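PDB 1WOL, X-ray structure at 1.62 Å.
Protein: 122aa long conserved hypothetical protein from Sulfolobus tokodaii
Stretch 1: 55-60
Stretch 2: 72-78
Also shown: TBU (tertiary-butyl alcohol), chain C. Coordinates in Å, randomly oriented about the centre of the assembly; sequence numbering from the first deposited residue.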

# COMPACT_ATOMS: atom_id res chain seq x y z
N GLY A 55 5.78 7.74 -10.01
CA GLY A 55 5.80 6.31 -10.29
C GLY A 55 4.80 5.74 -9.29
O GLY A 55 4.19 6.48 -8.50
N HIS A 56 4.57 4.44 -9.34
CA HIS A 56 3.63 3.85 -8.38
C HIS A 56 4.36 2.85 -7.50
O HIS A 56 3.74 2.08 -6.75
CB HIS A 56 2.49 3.15 -9.10
CG HIS A 56 1.52 4.11 -9.73
ND1 HIS A 56 1.38 4.25 -11.10
CD2 HIS A 56 0.68 5.01 -9.17
CE1 HIS A 56 0.50 5.20 -11.35
NE2 HIS A 56 0.07 5.68 -10.20
N SER A 57 5.66 2.82 -7.59
CA SER A 57 6.42 1.91 -6.73
C SER A 57 6.52 2.62 -5.39
O SER A 57 7.04 3.74 -5.32
CB SER A 57 7.80 1.73 -7.27
OG SER A 57 8.58 1.19 -6.22
N ILE A 58 6.02 2.01 -4.28
CA ILE A 58 6.10 2.70 -3.04
C ILE A 58 7.56 2.81 -2.59
O ILE A 58 7.98 3.79 -2.02
CB ILE A 58 5.30 1.94 -2.00
CG1 ILE A 58 3.86 1.92 -2.41
CG2 ILE A 58 5.45 2.62 -0.63
CD1 ILE A 58 3.12 0.61 -1.91
N SER A 59 8.32 1.78 -2.87
CA SER A 59 9.71 1.76 -2.54
C SER A 59 10.55 2.85 -3.24
O SER A 59 11.47 3.38 -2.69
CB SER A 59 10.30 0.41 -2.90
OG SER A 59 11.62 0.37 -2.42
N HIS A 60 10.20 3.18 -4.47
CA HIS A 60 11.00 4.18 -5.17
C HIS A 60 10.61 5.51 -4.70
O HIS A 60 11.41 6.40 -4.79
CB HIS A 60 10.81 4.10 -6.71
CG HIS A 60 11.36 2.83 -7.33
ND1 HIS A 60 12.55 2.25 -6.93
CD2 HIS A 60 10.96 2.15 -8.44
CE1 HIS A 60 12.87 1.28 -7.78
NE2 HIS A 60 11.92 1.19 -8.70
N CYS A 72 8.11 -3.51 4.13
CA CYS A 72 6.68 -3.54 3.75
C CYS A 72 6.42 -2.83 2.41
O CYS A 72 5.44 -3.25 1.77
CB CYS A 72 5.85 -2.79 4.81
SG CYS A 72 5.39 -3.86 6.23
N ALA A 73 7.10 -1.73 2.11
CA ALA A 73 6.88 -1.10 0.78
C ALA A 73 7.27 -2.16 -0.31
O ALA A 73 6.49 -2.35 -1.25
CB ALA A 73 7.74 0.17 0.67
N THR A 74 8.41 -2.79 -0.22
CA THR A 74 8.78 -3.82 -1.23
C THR A 74 7.71 -4.89 -1.34
O THR A 74 7.33 -5.33 -2.47
CB THR A 74 10.18 -4.41 -0.89
OG1 THR A 74 11.09 -3.33 -1.04
CG2 THR A 74 10.60 -5.66 -1.78
N PHE A 75 7.19 -5.36 -0.18
CA PHE A 75 6.20 -6.42 -0.17
C PHE A 75 4.93 -5.89 -0.83
O PHE A 75 4.30 -6.68 -1.62
CB PHE A 75 5.91 -6.81 1.30
CG PHE A 75 4.84 -7.81 1.49
CD1 PHE A 75 4.99 -9.13 1.12
CD2 PHE A 75 3.58 -7.41 2.04
CE1 PHE A 75 3.91 -10.03 1.26
CE2 PHE A 75 2.53 -8.35 2.17
CZ PHE A 75 2.67 -9.66 1.79
N LEU A 76 4.46 -4.69 -0.49
CA LEU A 76 3.19 -4.21 -1.07
C LEU A 76 3.35 -3.92 -2.58
O LEU A 76 2.36 -4.02 -3.34
CB LEU A 76 2.72 -2.98 -0.36
CG LEU A 76 2.11 -3.35 1.02
CD1 LEU A 76 1.74 -2.00 1.74
CD2 LEU A 76 0.89 -4.22 0.85
N ASP A 77 4.55 -3.52 -2.95
CA ASP A 77 4.80 -3.17 -4.38
C ASP A 77 4.58 -4.38 -5.23
O ASP A 77 4.33 -4.20 -6.45
CB ASP A 77 6.21 -2.73 -4.56
CG ASP A 77 6.39 -1.25 -4.35
OD1 ASP A 77 5.41 -0.44 -4.28
OD2 ASP A 77 7.59 -0.80 -4.23
N LYS A 78 4.67 -5.57 -4.68
CA LYS A 78 4.39 -6.77 -5.50
C LYS A 78 2.87 -6.98 -5.77
O LYS A 78 2.52 -7.82 -6.60
CB LYS A 78 4.87 -8.04 -4.81
CG LYS A 78 6.28 -8.12 -4.36
CD LYS A 78 7.19 -7.66 -5.39
CE LYS A 78 8.56 -7.18 -4.79
NZ LYS A 78 8.66 -5.64 -4.76
O TBU C . 7.17 -9.36 6.60
C TBU C . 6.47 -9.09 5.37
C1 TBU C . 6.98 -10.21 4.38
C2 TBU C . 6.88 -7.73 4.87
C3 TBU C . 5.00 -9.13 5.66

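The contact is built on one carboxylate and one aliphatic side chain, Asp77 and Ile58, which lose more surface to the opposing stretch than any other residues here. Asp77 directs its CA-to-CB bond toward the other stretch, where a helix begins at Ile58. The start of a helix leaves backbone NH groups without partners from a preceding turn, and this carboxylate collects two of them: Ile58 N donates to Asp77 OD1 at a short 2.5 Å, and Ser59 N donates to Asp77 OD2 at 3.0 Å. With N-H...acceptor angles of 162° and 165°, both bonds are nearly straight, and the carboxylate spans two consecutive amides.

Ser57, at the N-cap position, ties the polar cluster together. Its OG donates to Asp77 OD2 at 3.0 Å and accepts from His60 N at 3.1 Å, the capping bond of its own helix. One hydroxyl thus closes the helix start locally while reaching across to the same oxygen that Ser59 N uses, and its t rotamer suits both tasks.

Beside this polar cluster lies an apolar patch. The CA-to-CB bond of Ile58 points toward the second stretch, with CG2 packing on Ala73 CB at 3.6 Å and CD1 meeting Leu76 CB at 3.9 Å. The small Ala73 accompanies a close backbone approach, Ala73 CA lying 5.2 Å from Ser59 CA, with Ala73 CB 3.9 Å from Ser59 N.

The rule to read from this contact is economy. Ile58 gives its amide to the carboxylate and its side chain to the apolar patch, so one residue joins both halves of the interface. Spacing on the second helix does the rest: Ala73 and Asp77, four residues apart and linked by the Asp77 N to Ala73 O bond of 2.8 Å, both direct their CA-to-CB bonds toward the first stretch.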